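Local coordinates for calcium uptake protein 2, mitochondrial (Homo sapiens, PDB 6LB7) that binds calcium through an EF-hand and probably helps regulate calcium entry through the mitochondrial calcium uniporter, at residues Asp32-Val37 against Gln188-Leu193; Met202-Phe207 against Leu291-Lys296; Ala208-Phe213 against Lys243-Phe248. All coordinates share one frame; numbering follows the deposited sequence.

Contact 1. Residues Asp32-Val37 against Gln188-Leu193; sequences DFLFSV and QEMEFL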
loop_
_atom_site.group_PDB
_atom_site.type_symbol
_atom_site.label_atom_id
_atom_site.label_comp_id
_atom_site.label_asym_id
_atom_site.label_seq_id
_atom_site.Cartn_x
_atom_site.Cartn_y
_atom_site.Cartn_z
ATOM N N ASP B 32 29.597 -9.158 -8.129
ATOM C CA ASP B 32 28.943 -9.907 -7.057
ATOM C C ASP B 32 27.468 -9.561 -6.960
ATOM O O ASP B 32 26.613 -10.442 -6.795
ATOM C CB ASP B 32 29.580 -9.601 -5.697
ATOM C CG ASP B 32 30.993 -10.118 -5.554
ATOM O OD1 ASP B 32 31.407 -11.024 -6.308
ATOM O OD2 ASP B 32 31.681 -9.621 -4.633
ATOM N N PHE B 33 27.169 -8.262 -6.942
ATOM C CA PHE B 33 25.796 -7.812 -6.777
ATOM C C PHE B 33 24.912 -8.343 -7.896
ATOM O O PHE B 33 23.833 -8.896 -7.645
ATOM C CB PHE B 33 25.741 -6.281 -6.742
ATOM C CG PHE B 33 24.347 -5.747 -6.812
ATOM C CD1 PHE B 33 23.486 -5.896 -5.742
ATOM C CD2 PHE B 33 23.892 -5.130 -7.957
ATOM C CE1 PHE B 33 22.197 -5.412 -5.811
ATOM C CE2 PHE B 33 22.603 -4.662 -8.035
ATOM C CZ PHE B 33 21.758 -4.804 -6.967
ATOM N N LEU B 34 25.354 -8.177 -9.145
ATOM C CA LEU B 34 24.571 -8.659 -10.279
ATOM C C LEU B 34 24.277 -10.153 -10.158
ATOM O O LEU B 34 23.143 -10.584 -10.389
ATOM C CB LEU B 34 25.306 -8.369 -11.587
ATOM C CG LEU B 34 25.439 -6.893 -11.937
ATOM C CD1 LEU B 34 26.476 -6.715 -13.035
ATOM C CD2 LEU B 34 24.079 -6.299 -12.337
ATOM N N PHE B 35 25.279 -10.953 -9.761
ATOM C CA PHE B 35 25.079 -12.394 -9.612
ATOM C C PHE B 35 24.093 -12.712 -8.490
ATOM O O PHE B 35 23.246 -13.601 -8.633
ATOM C CB PHE B 35 26.413 -13.094 -9.355
ATOM C CG PHE B 35 27.307 -13.171 -10.563
ATOM C CD1 PHE B 35 26.884 -12.699 -11.795
ATOM C CD2 PHE B 35 28.553 -13.749 -10.477
ATOM C CE1 PHE B 35 27.696 -12.781 -12.908
ATOM C CE2 PHE B 35 29.365 -13.833 -11.586
ATOM C CZ PHE B 35 28.933 -13.345 -12.804
ATOM N N SER B 36 24.188 -12.009 -7.364
ATOM C CA SER B 36 23.259 -12.262 -6.268
ATOM C C SER B 36 21.818 -11.940 -6.656
ATOM O O SER B 36 20.877 -12.484 -6.064
ATOM C CB SER B 36 23.679 -11.456 -5.036
ATOM O OG SER B 36 23.196 -10.124 -5.095
ATOM N N VAL B 37 21.618 -11.082 -7.649
ATOM C CA VAL B 37 20.265 -10.759 -8.076
ATOM C C VAL B 37 19.733 -11.816 -9.044
ATOM O O VAL B 37 18.552 -12.170 -9.015
ATOM C CB VAL B 37 20.260 -9.343 -8.690
ATOM C CG1 VAL B 37 18.993 -9.094 -9.472
ATOM C CG2 VAL B 37 20.444 -8.290 -7.587
ATOM N N GLN B 188 17.183 -6.177 -16.262
ATOM C CA GLN B 188 16.391 -6.861 -17.278
ATOM C C GLN B 188 17.241 -7.199 -18.499
ATOM O O GLN B 188 17.161 -8.308 -19.043
ATOM C CB GLN B 188 15.176 -6.010 -17.691
ATOM C CG GLN B 188 14.187 -5.634 -16.564
ATOM C CD GLN B 188 13.470 -4.309 -16.811
ATOM O OE1 GLN B 188 13.683 -3.666 -17.760
ATOM N NE2 GLN B 188 12.616 -3.914 -15.952
ATOM N N GLU B 189 18.172 -6.348 -18.933
ATOM C CA GLU B 189 18.967 -6.714 -20.103
ATOM C C GLU B 189 19.885 -7.883 -19.791
ATOM O O GLU B 189 20.105 -8.761 -20.634
ATOM C CB GLU B 189 19.778 -5.504 -20.592
ATOM C CG GLU B 189 18.906 -4.424 -21.237
ATOM C CD GLU B 189 19.676 -3.193 -21.667
ATOM O OE1 GLU B 189 20.888 -3.108 -21.408
ATOM O OE2 GLU B 189 19.040 -2.305 -22.263
ATOM N N MET B 190 20.434 -7.919 -18.585
ATOM C CA MET B 190 21.341 -9.010 -18.254
ATOM C C MET B 190 20.592 -10.332 -18.138
ATOM O O MET B 190 21.043 -11.361 -18.654
ATOM C CB MET B 190 22.070 -8.676 -16.969
ATOM C CG MET B 190 23.144 -9.633 -16.627
ATOM S SD MET B 190 24.149 -8.905 -15.328
ATOM C CE MET B 190 25.638 -9.857 -15.557
ATOM N N GLU B 191 19.436 -10.325 -17.467
ATOM C CA GLU B 191 18.631 -11.540 -17.386
ATOM C C GLU B 191 18.127 -11.965 -18.762
ATOM O O GLU B 191 18.082 -13.157 -19.068
ATOM C CB GLU B 191 17.463 -11.340 -16.418
ATOM C CG GLU B 191 17.939 -11.236 -14.970
ATOM C CD GLU B 191 16.814 -11.321 -13.963
ATOM O OE1 GLU B 191 15.691 -10.836 -14.256
ATOM O OE2 GLU B 191 17.054 -11.897 -12.879
ATOM N N PHE B 192 17.756 -11.012 -19.610
ATOM C CA PHE B 192 17.321 -11.382 -20.951
ATOM C C PHE B 192 18.373 -12.227 -21.660
ATOM O O PHE B 192 18.069 -13.295 -22.185
ATOM C CB PHE B 192 17.026 -10.145 -21.783
ATOM C CG PHE B 192 16.540 -10.469 -23.174
ATOM C CD1 PHE B 192 17.430 -10.543 -24.241
ATOM C CD2 PHE B 192 15.192 -10.719 -23.404
ATOM C CE1 PHE B 192 16.976 -10.849 -25.520
ATOM C CE2 PHE B 192 14.733 -11.010 -24.670
ATOM C CZ PHE B 192 15.623 -11.078 -25.733
ATOM N N LEU B 193 19.623 -11.755 -21.698
ATOM C CA LEU B 193 20.648 -12.518 -22.407
ATOM C C LEU B 193 21.028 -13.790 -21.667
ATOM O O LEU B 193 21.377 -14.794 -22.302
ATOM C CB LEU B 193 21.873 -11.655 -22.646
ATOM C CG LEU B 193 21.590 -10.750 -23.847
ATOM C CD1 LEU B 193 22.588 -9.602 -23.889
ATOM C CD2 LEU B 193 21.594 -11.573 -25.151
#

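Contact 2. Residues Met202-Phe207 against Leu291-Lys296; sequences MRKEDF and LDTVFK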
loop_
_atom_site.group_PDB
_atom_site.type_symbol
_atom_site.label_atom_id
_atom_site.label_comp_id
_atom_site.label_asym_id
_atom_site.label_seq_id
_atom_site.Cartn_x
_atom_site.Cartn_y
_atom_site.Cartn_z
ATOM N N MET B 202 14.264 -14.244 -27.178
ATOM C CA MET B 202 13.973 -15.233 -26.152
ATOM C C MET B 202 12.945 -16.190 -26.725
ATOM O O MET B 202 11.878 -15.755 -27.166
ATOM C CB MET B 202 13.410 -14.537 -24.910
ATOM C CG MET B 202 13.777 -15.085 -23.576
ATOM S SD MET B 202 13.063 -13.949 -22.346
ATOM C CE MET B 202 14.395 -13.877 -21.163
ATOM N N ARG B 203 13.255 -17.482 -26.751
ATOM C CA ARG B 203 12.183 -18.405 -27.084
ATOM C C ARG B 203 11.132 -18.380 -25.982
ATOM O O ARG B 203 11.413 -18.001 -24.843
ATOM C CB ARG B 203 12.715 -19.815 -27.300
ATOM C CG ARG B 203 13.807 -19.851 -28.364
ATOM C CD ARG B 203 14.349 -21.260 -28.483
ATOM N NE ARG B 203 14.570 -21.765 -27.152
ATOM C CZ ARG B 203 14.876 -23.019 -26.877
ATOM N NH1 ARG B 203 15.003 -23.909 -27.862
ATOM N NH2 ARG B 203 15.040 -23.382 -25.608
ATOM N N LYS B 204 9.899 -18.758 -26.341
ATOM C CA LYS B 204 8.850 -18.812 -25.330
ATOM C C LYS B 204 9.261 -19.677 -24.154
ATOM O O LYS B 204 8.984 -19.333 -23.005
ATOM C CB LYS B 204 7.543 -19.311 -25.937
ATOM C CG LYS B 204 6.809 -18.228 -26.719
ATOM C CD LYS B 204 5.605 -18.825 -27.447
ATOM C CE LYS B 204 4.758 -17.764 -28.112
ATOM N NZ LYS B 204 3.570 -18.395 -28.827
ATOM N N GLU B 205 9.945 -20.796 -24.398
ATOM C CA GLU B 205 10.353 -21.588 -23.243
ATOM C C GLU B 205 11.553 -20.996 -22.511
ATOM O O GLU B 205 11.746 -21.319 -21.338
ATOM C CB GLU B 205 10.630 -23.048 -23.641
ATOM C CG GLU B 205 11.890 -23.316 -24.423
ATOM C CD GLU B 205 12.152 -24.813 -24.578
ATOM O OE1 GLU B 205 11.193 -25.603 -24.454
ATOM O OE2 GLU B 205 13.312 -25.205 -24.820
ATOM N N ASP B 206 12.374 -20.154 -23.168
ATOM C CA ASP B 206 13.399 -19.405 -22.423
ATOM C C ASP B 206 12.753 -18.409 -21.463
ATOM O O ASP B 206 13.225 -18.218 -20.342
ATOM C CB ASP B 206 14.341 -18.630 -23.363
ATOM C CG ASP B 206 15.034 -19.497 -24.413
ATOM O OD1 ASP B 206 15.296 -20.674 -24.167
ATOM O OD2 ASP B 206 15.358 -18.966 -25.507
ATOM N N PHE B 207 11.697 -17.728 -21.908
ATOM C CA PHE B 207 10.963 -16.839 -21.013
ATOM C C PHE B 207 10.310 -17.628 -19.877
ATOM O O PHE B 207 10.295 -17.185 -18.721
ATOM C CB PHE B 207 9.925 -16.057 -21.824
ATOM C CG PHE B 207 9.003 -15.221 -20.984
ATOM C CD1 PHE B 207 9.444 -14.030 -20.437
ATOM C CD2 PHE B 207 7.698 -15.637 -20.731
ATOM C CE1 PHE B 207 8.599 -13.257 -19.641
ATOM C CE2 PHE B 207 6.857 -14.878 -19.924
ATOM C CZ PHE B 207 7.308 -13.682 -19.388
ATOM N N LEU B 291 1.470 -13.074 -23.451
ATOM C CA LEU B 291 0.139 -13.467 -22.978
ATOM C C LEU B 291 -0.113 -14.940 -23.253
ATOM O O LEU B 291 -0.615 -15.673 -22.393
ATOM C CB LEU B 291 -0.953 -12.634 -23.652
ATOM C CG LEU B 291 -1.038 -11.142 -23.348
ATOM C CD1 LEU B 291 -2.017 -10.474 -24.289
ATOM C CD2 LEU B 291 -1.433 -10.899 -21.904
ATOM N N ASP B 292 0.230 -15.389 -24.463
ATOM C CA ASP B 292 0.013 -16.787 -24.815
ATOM C C ASP B 292 0.838 -17.716 -23.937
ATOM O O ASP B 292 0.362 -18.778 -23.530
ATOM C CB ASP B 292 0.354 -17.014 -26.289
ATOM C CG ASP B 292 0.130 -18.452 -26.721
ATOM O OD1 ASP B 292 1.124 -19.149 -27.027
ATOM O OD2 ASP B 292 -1.039 -18.888 -26.742
ATOM N N THR B 293 2.090 -17.340 -23.647
ATOM C CA THR B 293 2.935 -18.160 -22.784
ATOM C C THR B 293 2.365 -18.259 -21.375
ATOM O O THR B 293 2.346 -19.344 -20.775
ATOM C CB THR B 293 4.359 -17.590 -22.744
ATOM O OG1 THR B 293 4.912 -17.617 -24.061
ATOM C CG2 THR B 293 5.236 -18.426 -21.824
ATOM N N VAL B 294 1.920 -17.130 -20.820
ATOM C CA VAL B 294 1.349 -17.147 -19.473
ATOM C C VAL B 294 0.154 -18.092 -19.409
ATOM O O VAL B 294 0.030 -18.901 -18.481
ATOM C CB VAL B 294 0.959 -15.727 -19.034
ATOM C CG1 VAL B 294 0.027 -15.793 -17.825
ATOM C CG2 VAL B 294 2.203 -14.920 -18.712
ATOM N N PHE B 295 -0.736 -18.019 -20.405
ATOM C CA PHE B 295 -1.928 -18.861 -20.377
ATOM C C PHE B 295 -1.597 -20.328 -20.637
ATOM O O PHE B 295 -2.181 -21.211 -20.008
ATOM C CB PHE B 295 -2.975 -18.343 -21.364
ATOM C CG PHE B 295 -3.924 -17.351 -20.754
ATOM C CD1 PHE B 295 -5.196 -17.738 -20.369
ATOM C CD2 PHE B 295 -3.519 -16.041 -20.523
ATOM C CE1 PHE B 295 -6.064 -16.829 -19.783
ATOM C CE2 PHE B 295 -4.382 -15.118 -19.935
ATOM C CZ PHE B 295 -5.650 -15.512 -19.563
ATOM N N LYS B 296 -0.652 -20.623 -21.535
ATOM C CA LYS B 296 -0.288 -22.030 -21.719
ATOM C C LYS B 296 0.278 -22.625 -20.436
ATOM O O LYS B 296 0.035 -23.799 -20.128
ATOM C CB LYS B 296 0.711 -22.200 -22.866
ATOM C CG LYS B 296 0.185 -21.812 -24.244
ATOM C CD LYS B 296 -0.639 -22.911 -24.879
ATOM C CE LYS B 296 -0.860 -22.634 -26.366
ATOM N NZ LYS B 296 0.440 -22.534 -27.098
#

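Contact 3. Residues Ala208-Phe213 against Lys243-Phe248; sequences AEWLLF and KSFCHF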
loop_
_atom_site.group_PDB
_atom_site.type_symbol
_atom_site.label_atom_id
_atom_site.label_comp_id
_atom_site.label_asym_id
_atom_site.label_seq_id
_atom_site.Cartn_x
_atom_site.Cartn_y
_atom_site.Cartn_z
ATOM N N ALA B 208 9.804 -18.818 -20.176
ATOM C CA ALA B 208 9.255 -19.651 -19.112
ATOM C C ALA B 208 10.331 -20.028 -18.101
ATOM O O ALA B 208 10.081 -20.021 -16.892
ATOM C CB ALA B 208 8.610 -20.904 -19.703
ATOM N N GLU B 209 11.539 -20.359 -18.576
ATOM C CA GLU B 209 12.632 -20.678 -17.654
ATOM C C GLU B 209 12.971 -19.501 -16.762
ATOM O O GLU B 209 13.211 -19.679 -15.560
ATOM C CB GLU B 209 13.888 -21.090 -18.414
ATOM C CG GLU B 209 13.841 -22.407 -19.119
ATOM C CD GLU B 209 15.036 -22.555 -20.037
ATOM O OE1 GLU B 209 14.951 -23.306 -21.024
ATOM O OE2 GLU B 209 16.060 -21.877 -19.786
ATOM N N TRP B 210 13.040 -18.291 -17.332
ATOM C CA TRP B 210 13.212 -17.108 -16.492
ATOM C C TRP B 210 12.084 -17.001 -15.466
ATOM O O TRP B 210 12.320 -16.791 -14.270
ATOM C CB TRP B 210 13.262 -15.849 -17.369
ATOM C CG TRP B 210 13.206 -14.586 -16.564
ATOM C CD1 TRP B 210 14.265 -13.940 -15.957
ATOM C CD2 TRP B 210 12.041 -13.792 -16.287
ATOM N NE1 TRP B 210 13.821 -12.811 -15.324
ATOM C CE2 TRP B 210 12.461 -12.697 -15.512
ATOM C CE3 TRP B 210 10.684 -13.912 -16.611
ATOM C CZ2 TRP B 210 11.569 -11.724 -15.042
ATOM C CZ3 TRP B 210 9.791 -12.940 -16.140
ATOM C CH2 TRP B 210 10.243 -11.860 -15.365
ATOM N N LEU B 211 10.838 -17.157 -15.918
ATOM C CA LEU B 211 9.696 -16.885 -15.045
ATOM C C LEU B 211 9.655 -17.849 -13.865
ATOM O O LEU B 211 9.281 -17.461 -12.755
ATOM C CB LEU B 211 8.399 -16.961 -15.857
ATOM C CG LEU B 211 7.053 -16.675 -15.187
ATOM C CD1 LEU B 211 6.983 -15.257 -14.746
ATOM C CD2 LEU B 211 5.905 -16.966 -16.153
ATOM N N LEU B 212 10.039 -19.103 -14.088
ATOM C CA LEU B 212 9.966 -20.172 -13.106
ATOM C C LEU B 212 11.282 -20.378 -12.368
ATOM O O LEU B 212 11.401 -21.317 -11.584
ATOM C CB LEU B 212 9.552 -21.487 -13.801
ATOM C CG LEU B 212 8.139 -21.508 -14.389
ATOM C CD1 LEU B 212 7.933 -22.727 -15.278
ATOM C CD2 LEU B 212 7.141 -21.499 -13.247
ATOM N N PHE B 213 12.270 -19.522 -12.602
ATOM C CA PHE B 213 13.611 -19.774 -12.087
ATOM C C PHE B 213 13.654 -19.826 -10.560
ATOM O O PHE B 213 14.453 -20.580 -9.997
ATOM C CB PHE B 213 14.558 -18.708 -12.608
ATOM C CG PHE B 213 16.008 -19.025 -12.387
ATOM C CD1 PHE B 213 16.610 -20.061 -13.065
ATOM C CD2 PHE B 213 16.762 -18.279 -11.505
ATOM C CE1 PHE B 213 17.944 -20.351 -12.866
ATOM C CE2 PHE B 213 18.109 -18.568 -11.303
ATOM C CZ PHE B 213 18.696 -19.592 -11.982
ATOM N N LYS B 243 11.083 -6.499 -21.422
ATOM C CA LYS B 243 11.125 -5.364 -20.502
ATOM C C LYS B 243 9.724 -4.958 -20.057
ATOM O O LYS B 243 9.515 -4.617 -18.886
ATOM C CB LYS B 243 11.837 -4.161 -21.146
ATOM C CG LYS B 243 13.338 -4.316 -21.285
ATOM C CD LYS B 243 13.974 -3.125 -22.042
ATOM C CE LYS B 243 15.480 -3.250 -22.020
ATOM N NZ LYS B 243 16.195 -2.136 -22.691
ATOM N N SER B 244 8.750 -4.996 -20.971
ATOM C CA SER B 244 7.380 -4.623 -20.609
ATOM C C SER B 244 6.811 -5.566 -19.563
ATOM O O SER B 244 6.127 -5.123 -18.636
ATOM C CB SER B 244 6.463 -4.618 -21.834
ATOM O OG SER B 244 6.959 -3.695 -22.775
ATOM N N PHE B 245 7.057 -6.872 -19.711
ATOM C CA PHE B 245 6.607 -7.801 -18.685
ATOM C C PHE B 245 7.282 -7.521 -17.359
ATOM O O PHE B 245 6.632 -7.573 -16.308
ATOM C CB PHE B 245 6.858 -9.253 -19.073
ATOM C CG PHE B 245 6.213 -10.222 -18.128
ATOM C CD1 PHE B 245 4.879 -10.581 -18.298
ATOM C CD2 PHE B 245 6.924 -10.740 -17.040
ATOM C CE1 PHE B 245 4.268 -11.462 -17.421
ATOM C CE2 PHE B 245 6.323 -11.622 -16.145
ATOM C CZ PHE B 245 4.978 -11.981 -16.340
ATOM N N CYS B 246 8.594 -7.262 -17.376
ATOM C CA CYS B 246 9.279 -6.995 -16.116
ATOM C C CYS B 246 8.720 -5.753 -15.439
ATOM O O CYS B 246 8.601 -5.713 -14.211
ATOM C CB CYS B 246 10.794 -6.871 -16.328
ATOM S SG CYS B 246 11.581 -8.412 -16.847
ATOM N N HIS B 247 8.408 -4.713 -16.210
ATOM C CA HIS B 247 7.774 -3.534 -15.615
ATOM C C HIS B 247 6.419 -3.883 -15.003
ATOM O O HIS B 247 6.059 -3.366 -13.936
ATOM C CB HIS B 247 7.605 -2.437 -16.669
ATOM C CG HIS B 247 8.892 -1.806 -17.084
ATOM N ND1 HIS B 247 9.148 -1.412 -18.380
ATOM C CD2 HIS B 247 9.999 -1.494 -16.369
ATOM C CE1 HIS B 247 10.358 -0.885 -18.445
ATOM N NE2 HIS B 247 10.898 -0.931 -17.240
ATOM N N PHE B 248 5.651 -4.760 -15.669
ATOM C CA PHE B 248 4.372 -5.202 -15.117
ATOM C C PHE B 248 4.539 -5.921 -13.774
ATOM O O PHE B 248 3.671 -5.806 -12.895
ATOM C CB PHE B 248 3.645 -6.089 -16.143
ATOM C CG PHE B 248 2.705 -7.107 -15.526
ATOM C CD1 PHE B 248 1.411 -6.754 -15.182
ATOM C CD2 PHE B 248 3.118 -8.423 -15.314
ATOM C CE1 PHE B 248 0.536 -7.690 -14.608
ATOM C CE2 PHE B 248 2.251 -9.364 -14.753
ATOM C CZ PHE B 248 0.951 -8.986 -14.403
#

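Contact 1. Residues Asp32-Val37 against Gln188-Leu193
Leu34 and Met190 make a small, largely apolar helix-to-helix contact, for the most part buried near the middle of the chain, where helix 30-38 rests on the C-terminal half of the long helix 173-196. The two short segments cross at -63° with their axes 11.2 Å apart at closest approach, so side chains, and not backbones, fill the distance. Met190 does most of the bridging: its chain runs out extended, CG lying opposite the backbone N (chi1 -173°), which carries the sulfur across to the other helix. There the methionine and leucine side chains meet at about a right angle, and Met190 SD lies against all four side-chain carbons of Leu34, nearest to Leu34 CD1 at 3.9 Å. A long, unbranched thioether suits this reach, and a branched leucine gives it a broad apolar seat. An alanine here would remove three of those four carbons and would probably leave a gap beside the Met190 sulfur, letting the methionine chain turn. Beyond the sulfur, Met190 CE ends near the plane of the Phe35 ring, 4.4 Å from Phe35 CE1 at its edge.

Helix 173-196 leads from the N-terminal half of the protein, which carries the calcium-bound EF-hand, to the C-terminal helices, and helix 30-38 leans on it partway along. Both Leu34 and Val37 also touch Ile187, about one turn earlier on the long helix.

The polar end of the contact depends on a third party. Val37 O and Glu191 OE2 are 4.2 Å apart; Arg321 NH2 donates to the Val37 carbonyl and forms a salt bridge with Glu191 OE2, while Arg318 adds a second salt bridge to that oxygen. The arginines probably offset the charge that a buried glutamate would otherwise bring to this spot.

Contact 2. Residues Met202-Phe207 against Leu291-Lys296
Lys204 reaches across to Asp292 and Thr293, so charge and packing are combined on one side chain. The ionic part is a hydrogen-bonded salt bridge from Lys204 NZ to Asp292 OD1 at 3.1 Å, met on the anti side of the carboxylate and 33° out of its plane. Lys296 approaches the same oxygen only weakly, its NZ being also bonded to the carbonyl of Lys230. Lys204 NZ and Lys296 NZ lie 5.5 Å apart with Asp292 serving both, and its negative charge probably eases their repulsion.

A second set of charges braces the start of helix 204-211. The Asp206 carboxylate accepts the backbone N-H of the N-cap residue, Arg203 N to Asp206 OD2 being 2.9 Å. The guanidinium of Arg203 grips that carboxylate side-on through NE and NH2, and Arg203 NH2 also pairs with Glu205 OE2 at 2.6 Å. Both helices belong to the C-terminal half of the chain, and helix 288-298 appears to be the incoming helix of an EF-hand-like helix-loop-helix completed by helix 308-320.

Packing makes up the rest. Threonine is small enough for the backbones to come close, with Lys204 CA and Thr293 CA 6.5 Å apart. The extended lysine chain passes by the threonine hydroxyl, Lys204 CG coming within 3.3 Å of Thr293 OG1. That hydroxyl sits beside its own backbone N (chi1 -62°), from where it bonds to the carbonyl of Asn289; the same rotation aims the methyl at Phe207. In this apolar touch Thr293 CG2 meets Phe207 CD2 at the ring edge, in plane, at 3.9 Å.

Contact 3. Residues Ala208-Phe213 against Lys243-Phe248
Trp210 and Phe245 stand nearly perpendicular, their ring planes at 84°, yet they meet rim to rim and neither covers the other's face. The six-membered ring of the indole leads: Trp210 CZ3 is 3.7 Å from Phe245 CE2, which lies in the plane of the indole at its edge. Both side chains swing away from their backbone N (chi1 170° for Trp210, -171° for Phe245), and this extends the rings toward each other between helices 204-211 and 239-249.

Beside this pair, Leu211 CD1 comes to within 4.0 Å of the same Phe245 CE2, the leucine crossing the phenylalanine at about a right angle. Consecutive residues of one helix thus share a single ring atom of the other. Cys246, next after Phe245, lays its sulfur obliquely to the indole, Cys246 SG being 4.5 Å from the centroid of the six-membered ring and 3.8 Å from Trp210 CZ2. A compact, polarisable sulfur suits a place beside an aromatic ring.

Phe207 and Leu315 extend the apolar cluster around Phe245, while Arg318 makes a cation-pi contact with the indole.

The one polar group of the indole, NE1, donates to Glu191 on helix 173-196. Tryptophan can therefore keep its carbons in the buried apolar cluster while its N-H is satisfied by the Glu191 carboxylate (OE1), tying a third helix to the pair.

In the fold
Contacts 1 and 3 are buried, their centres about 8 and 10 Å from the centre of the chain, whereas the centre of contact 2 lies about 20 Å out and the contact is only partly buried. Their chemistry follows: sulfur, aliphatic and aromatic packing carries the inner two, and an ion pair between partly exposed side chains joins the packing in the outer one. Contacts 2 and 3 both use helix 204-211, pinning it to helices 288-298 and 239-249 respectively, and Phe207 CZ of one touches Phe245 CD2 of the other at 3.8 Å. Contact 1 instead ties an N-terminal helix to helix 173-196, and a salt bridge from Glu189 to Lys243 connects it to contact 3.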